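Local coordinates for protein beta-N-acetylhexosaminidase (Mycobacterium smegmatis, PDB 4YYF) that probably hydrolyses terminal non-reducing N-acetyl-D-hexosamine residues from N-acetyl-beta-D-hexosaminides, as a member of glycosyl hydrolase family 3, at residues A[34-48]-A[348-362]. The protein carries 1 engineered substitution. Sequence-based numbering, arbitrary orientation.
Sequences CDLAALPARDKLAQL and VDASLQRNAAVKGPL. With NA (sodium ion), chain F.
Cys34 lays its sulfur against Leu362, SG lying 4.1 Å from CD1, just where the disulfide to Cys364 ties the two ends of the modelled chain together. The same Leu362 methyl packs against the backbone at the start of the 3-10 segment 36-38, nearest to Leu36 N, while its CD2 meets Leu36 CD1, the two side chains crossing at nearly a right angle. Leu36 and Leu352 pass each other head to tail, CG to CG 3.9 Å, and Leu36 sets CD2 on Ala356 CB and on the backbone of Gln353. Lys44 lies extended across Leu352, whose CD2 rests 3.6 Å from Lys44 CG; the straight chain carries NZ out to Ala37 O, a 2.8 Å hydrogen bond made from above the carbonyl plane. Its salt bridge to Asp349 is weaker, with NZ 3.4 Å from OD1, an oxygen that also accepts from Gln345. The axes of helix 41-46 and of the 348-357 part of helix 345-357 cross at 58° on the outside of the family's TIM-type barrel domain, the first leading into strand 49-52 and the second ending the helical part of the chain. Leu45, which also touches helix 327-340, turns CD2 to Val348 CG2. In Gln47, CG stands anti to the backbone N (chi1 -177°) and packs on Leu352 CD1; the bend at chi2 then presents OE1 to Lys359 NZ, 2.6 Å away, in the carbonyl plane and on a lone pair. That ammonium is further held by Gly69 O and Pro98 O. Leu48 rests CD2 against the helix backbone at Leu352 N, with Asn355 ND2 and Ser351 CB beside it. Ser351 OG binds the sodium ion at 2.2 Å, together with Ala347 O and two waters; the same hydroxyl is hydrogen-bonded to Asp317.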
loop_
_atom_site.group_PDB
_atom_site.type_symbol
_atom_site.label_atom_id
_atom_site.label_comp_id
_atom_site.label_asym_id
_atom_site.label_seq_id
_atom_site.Cartn_x
_atom_site.Cartn_y
_atom_site.Cartn_z
ATOM N N CYS A 34 -17.787 -3.799 -22.676
ATOM C CA CYS A 34 -16.486 -3.160 -22.869
ATOM C C CYS A 34 -15.316 -4.017 -22.380
ATOM O O CYS A 34 -15.496 -5.108 -21.829
ATOM C CB CYS A 34 -16.444 -1.777 -22.215
ATOM S SG CYS A 34 -16.787 -1.774 -20.439
ATOM N N ASP A 35 -14.114 -3.490 -22.578
ATOM C CA ASP A 35 -12.893 -4.275 -22.518
ATOM C C ASP A 35 -11.782 -3.460 -21.861
ATOM O O ASP A 35 -11.502 -2.329 -22.268
ATOM C CB ASP A 35 -12.514 -4.680 -23.944
ATOM C CG ASP A 35 -11.143 -5.306 -24.043
ATOM O OD1 ASP A 35 -10.645 -5.869 -23.040
ATOM O OD2 ASP A 35 -10.563 -5.248 -25.146
ATOM N N LEU A 36 -11.164 -4.039 -20.834
ATOM C CA LEU A 36 -10.113 -3.378 -20.068
ATOM C C LEU A 36 -8.995 -2.839 -20.962
ATOM O O LEU A 36 -8.521 -1.723 -20.777
ATOM C CB LEU A 36 -9.535 -4.369 -19.059
ATOM C CG LEU A 36 -8.740 -3.827 -17.884
ATOM C CD1 LEU A 36 -9.628 -2.968 -17.001
ATOM C CD2 LEU A 36 -8.133 -4.986 -17.096
ATOM N N ALA A 37 -8.583 -3.635 -21.940
ATOM C CA ALA A 37 -7.465 -3.264 -22.806
ATOM C C ALA A 37 -7.810 -2.115 -23.755
ATOM O O ALA A 37 -6.919 -1.505 -24.348
ATOM C CB ALA A 37 -6.980 -4.476 -23.591
ATOM N N ALA A 38 -9.101 -1.818 -23.888
ATOM C CA ALA A 38 -9.559 -0.818 -24.849
ATOM C C ALA A 38 -9.815 0.557 -24.243
ATOM O O ALA A 38 -10.338 1.437 -24.920
ATOM C CB ALA A 38 -10.803 -1.309 -25.565
ATOM N N LEU A 39 -9.463 0.739 -22.973
ATOM C CA LEU A 39 -9.599 2.041 -22.326
ATOM C C LEU A 39 -8.600 3.039 -22.921
ATOM O O LEU A 39 -7.548 2.636 -23.425
ATOM C CB LEU A 39 -9.352 1.925 -20.818
ATOM C CG LEU A 39 -10.146 0.930 -19.980
ATOM C CD1 LEU A 39 -9.701 1.017 -18.524
ATOM C CD2 LEU A 39 -11.633 1.188 -20.089
ATOM N N PRO A 40 -8.922 4.342 -22.858
ATOM C CA PRO A 40 -7.979 5.396 -23.262
ATOM C C PRO A 40 -6.690 5.264 -22.463
ATOM O O PRO A 40 -6.759 4.927 -21.279
ATOM C CB PRO A 40 -8.696 6.682 -22.846
ATOM C CG PRO A 40 -10.146 6.329 -22.829
ATOM C CD PRO A 40 -10.205 4.896 -22.379
ATOM N N ALA A 41 -5.545 5.516 -23.087
ATOM C CA ALA A 41 -4.253 5.372 -22.411
ATOM C C ALA A 41 -4.180 6.120 -21.082
ATOM O O ALA A 41 -3.638 5.611 -20.104
ATOM C CB ALA A 41 -3.118 5.802 -23.335
ATOM N N ARG A 42 -4.732 7.328 -21.038
ATOM C CA ARG A 42 -4.645 8.148 -19.833
ATOM C C ARG A 42 -5.482 7.548 -18.701
ATOM O O ARG A 42 -5.108 7.630 -17.530
ATOM C CB ARG A 42 -5.068 9.595 -20.152
ATOM C CG ARG A 42 -4.848 10.613 -19.033
ATOM C CD ARG A 42 -5.087 12.022 -19.566
ATOM N NE ARG A 42 -4.832 13.083 -18.589
ATOM C CZ ARG A 42 -3.674 13.725 -18.460
ATOM N NH1 ARG A 42 -2.631 13.405 -19.231
ATOM N NH2 ARG A 42 -3.557 14.690 -17.553
ATOM N N ASP A 43 -6.602 6.920 -19.037
ATOM C CA ASP A 43 -7.424 6.296 -17.991
ATOM C C ASP A 43 -6.820 4.991 -17.475
ATOM O O ASP A 43 -7.012 4.631 -16.304
ATOM C CB ASP A 43 -8.861 6.078 -18.473
ATOM C CG ASP A 43 -9.594 7.384 -18.728
ATOM O OD1 ASP A 43 -9.101 8.449 -18.293
ATOM O OD2 ASP A 43 -10.665 7.344 -19.367
ATOM N N LYS A 44 -6.107 4.277 -18.345
ATOM C CA LYS A 44 -5.335 3.119 -17.905
ATOM C C LYS A 44 -4.282 3.568 -16.920
ATOM O O LYS A 44 -4.073 2.922 -15.905
ATOM C CB LYS A 44 -4.635 2.435 -19.071
ATOM C CG LYS A 44 -5.547 1.767 -20.067
ATOM C CD LYS A 44 -4.704 1.065 -21.114
ATOM C CE LYS A 44 -5.540 0.154 -21.989
ATOM N NZ LYS A 44 -4.663 -0.669 -22.882
ATOM N N LEU A 45 -3.600 4.669 -17.236
ATOM C CA LEU A 45 -2.563 5.209 -16.344
ATOM C C LEU A 45 -3.136 5.693 -15.016
ATOM O O LEU A 45 -2.548 5.452 -13.943
ATOM C CB LEU A 45 -1.769 6.337 -17.028
ATOM C CG LEU A 45 -0.927 5.878 -18.230
ATOM C CD1 LEU A 45 -0.394 7.056 -19.040
ATOM C CD2 LEU A 45 0.217 5.007 -17.735
ATOM N N ALA A 46 -4.293 6.353 -15.065
ATOM C CA ALA A 46 -4.894 6.860 -13.830
ATOM C C ALA A 46 -5.304 5.718 -12.903
ATOM O O ALA A 46 -5.356 5.879 -11.681
ATOM C CB ALA A 46 -6.094 7.780 -14.136
ATOM N N GLN A 47 -5.581 4.551 -13.477
ATOM C CA GLN A 47 -5.969 3.409 -12.662
ATOM C C GLN A 47 -4.809 2.895 -11.794
ATOM O O GLN A 47 -5.020 2.155 -10.829
ATOM C CB GLN A 47 -6.522 2.304 -13.574
ATOM C CG GLN A 47 -7.036 1.092 -12.842
ATOM C CD GLN A 47 -8.178 1.404 -11.894
ATOM O OE1 GLN A 47 -8.263 0.813 -10.800
ATOM N NE2 GLN A 47 -9.077 2.321 -12.310
ATOM N N LEU A 48 -3.589 3.307 -12.124
ATOM C CA LEU A 48 -2.397 2.858 -11.404
ATOM C C LEU A 48 -2.011 3.797 -10.255
ATOM O O LEU A 48 -0.953 3.620 -9.640
ATOM C CB LEU A 48 -1.208 2.749 -12.369
ATOM C CG LEU A 48 -1.474 1.950 -13.642
ATOM C CD1 LEU A 48 -0.218 1.826 -14.506
ATOM C CD2 LEU A 48 -2.054 0.571 -13.311
ATOM N N VAL A 348 2.265 -1.256 -18.009
ATOM C CA VAL A 348 1.002 -0.596 -17.720
ATOM C C VAL A 348 -0.150 -1.599 -17.776
ATOM O O VAL A 348 -0.985 -1.637 -16.868
ATOM C CB VAL A 348 0.754 0.566 -18.700
ATOM C CG1 VAL A 348 -0.665 1.115 -18.545
ATOM C CG2 VAL A 348 1.759 1.659 -18.458
ATOM N N ASP A 349 -0.175 -2.419 -18.823
ATOM C CA ASP A 349 -1.244 -3.397 -18.984
ATOM C C ASP A 349 -1.261 -4.443 -17.864
ATOM O O ASP A 349 -2.321 -4.766 -17.334
ATOM C CB ASP A 349 -1.160 -4.082 -20.350
ATOM C CG ASP A 349 -1.563 -3.161 -21.502
ATOM O OD1 ASP A 349 -2.083 -2.054 -21.252
ATOM O OD2 ASP A 349 -1.362 -3.557 -22.665
ATOM N N ALA A 350 -0.093 -4.971 -17.503
ATOM C CA ALA A 350 -0.036 -5.981 -16.439
ATOM C C ALA A 350 -0.560 -5.414 -15.126
ATOM O O ALA A 350 -1.295 -6.082 -14.393
ATOM C CB ALA A 350 1.382 -6.512 -16.263
ATOM N N SER A 351 -0.172 -4.180 -14.828
ATOM C CA SER A 351 -0.551 -3.537 -13.574
ATOM C C SER A 351 -2.015 -3.127 -13.581
ATOM O O SER A 351 -2.682 -3.150 -12.545
ATOM C CB SER A 351 0.338 -2.317 -13.307
ATOM O OG SER A 351 1.648 -2.735 -12.962
ATOM N N LEU A 352 -2.506 -2.730 -14.747
ATOM C CA LEU A 352 -3.921 -2.425 -14.902
ATOM C C LEU A 352 -4.765 -3.668 -14.581
ATOM O O LEU A 352 -5.729 -3.589 -13.823
ATOM C CB LEU A 352 -4.195 -1.921 -16.322
ATOM C CG LEU A 352 -5.656 -1.723 -16.718
ATOM C CD1 LEU A 352 -6.324 -0.702 -15.796
ATOM C CD2 LEU A 352 -5.759 -1.287 -18.179
ATOM N N GLN A 353 -4.385 -4.814 -15.142
ATOM C CA GLN A 353 -5.053 -6.077 -14.828
ATOM C C GLN A 353 -5.019 -6.423 -13.338
ATOM O O GLN A 353 -6.023 -6.872 -12.785
ATOM C CB GLN A 353 -4.452 -7.233 -15.640
ATOM C CG GLN A 353 -4.567 -7.073 -17.161
ATOM C CD GLN A 353 -3.672 -8.041 -17.907
ATOM O OE1 GLN A 353 -3.454 -9.170 -17.455
ATOM N NE2 GLN A 353 -3.148 -7.612 -19.062
ATOM N N ARG A 354 -3.869 -6.250 -12.695
ATOM C CA ARG A 354 -3.770 -6.563 -11.267
ATOM C C ARG A 354 -4.645 -5.665 -10.422
ATOM O O ARG A 354 -5.207 -6.110 -9.427
ATOM C CB ARG A 354 -2.319 -6.472 -10.778
ATOM C CG ARG A 354 -1.438 -7.554 -11.376
ATOM C CD ARG A 354 -0.076 -7.542 -10.749
ATOM N NE ARG A 354 0.788 -8.587 -11.291
ATOM C CZ ARG A 354 1.881 -8.348 -12.008
ATOM N NH1 ARG A 354 2.233 -7.093 -12.254
ATOM N NH2 ARG A 354 2.617 -9.361 -12.464
ATOM N N ASN A 355 -4.727 -4.393 -10.794
ATOM C CA ASN A 355 -5.597 -3.454 -10.087
ATOM C C ASN A 355 -7.054 -3.806 -10.287
ATOM O O ASN A 355 -7.852 -3.677 -9.360
ATOM C CB ASN A 355 -5.367 -2.012 -10.554
ATOM C CG ASN A 355 -4.224 -1.350 -9.834
ATOM O OD1 ASN A 355 -4.358 -0.974 -8.668
ATOM N ND2 ASN A 355 -3.089 -1.183 -10.526
ATOM N N ALA A 356 -7.407 -4.242 -11.499
ATOM C CA ALA A 356 -8.792 -4.630 -11.771
ATOM C C ALA A 356 -9.156 -5.917 -11.050
ATOM O O ALA A 356 -10.302 -6.097 -10.639
ATOM C CB ALA A 356 -9.050 -4.770 -13.289
ATOM N N ALA A 357 -8.185 -6.818 -10.907
ATOM C CA ALA A 357 -8.464 -8.150 -10.359
ATOM C C ALA A 357 -8.958 -8.106 -8.908
ATOM O O ALA A 357 -9.666 -9.008 -8.456
ATOM C CB ALA A 357 -7.253 -9.064 -10.495
ATOM N N VAL A 358 -8.603 -7.063 -8.169
ATOM C CA VAL A 358 -9.104 -6.973 -6.803
ATOM C C VAL A 358 -10.368 -6.126 -6.670
ATOM O O VAL A 358 -10.802 -5.841 -5.558
ATOM C CB VAL A 358 -8.026 -6.496 -5.821
ATOM C CG1 VAL A 358 -6.936 -7.546 -5.714
ATOM C CG2 VAL A 358 -7.438 -5.160 -6.279
ATOM N N LYS A 359 -10.965 -5.742 -7.798
ATOM C CA LYS A 359 -12.152 -4.892 -7.782
ATOM C C LYS A 359 -13.329 -5.581 -8.441
ATOM O O LYS A 359 -13.163 -6.612 -9.092
ATOM C CB LYS A 359 -11.877 -3.570 -8.513
ATOM C CG LYS A 359 -10.842 -2.677 -7.860
ATOM C CD LYS A 359 -10.668 -1.406 -8.698
ATOM C CE LYS A 359 -9.848 -0.359 -7.966
ATOM N NZ LYS A 359 -9.803 0.924 -8.749
ATOM N N GLY A 360 -14.514 -4.994 -8.287
ATOM C CA GLY A 360 -15.706 -5.460 -8.984
ATOM C C GLY A 360 -15.639 -5.203 -10.483
ATOM O O GLY A 360 -14.636 -4.697 -10.983
ATOM N N PRO A 361 -16.721 -5.534 -11.209
ATOM C CA PRO A 361 -16.758 -5.542 -12.681
ATOM C C PRO A 361 -16.585 -4.164 -13.319
ATOM O O PRO A 361 -16.854 -3.139 -12.677
ATOM C CB PRO A 361 -18.169 -6.064 -12.995
ATOM C CG PRO A 361 -18.668 -6.689 -11.718
ATOM C CD PRO A 361 -18.017 -5.912 -10.618
ATOM N N LEU A 362 -16.146 -4.145 -14.576
ATOM C CA LEU A 362 -16.092 -2.913 -15.360
ATOM C C LEU A 362 -17.473 -2.293 -15.453
ATOM O O LEU A 362 -18.480 -3.002 -15.509
ATOM C CB LEU A 362 -15.579 -3.186 -16.776
ATOM C CG LEU A 362 -14.076 -3.187 -17.029
ATOM C CD1 LEU A 362 -13.768 -3.698 -18.432
ATOM C CD2 LEU A 362 -13.511 -1.786 -16.856
HETATM NA NA NA F . 3.499 -3.045 -14.199
HETATM O O HOH W 1 4.130 -4.122 -12.276
HETATM O O HOH W 2 4.578 -1.219 -13.351
#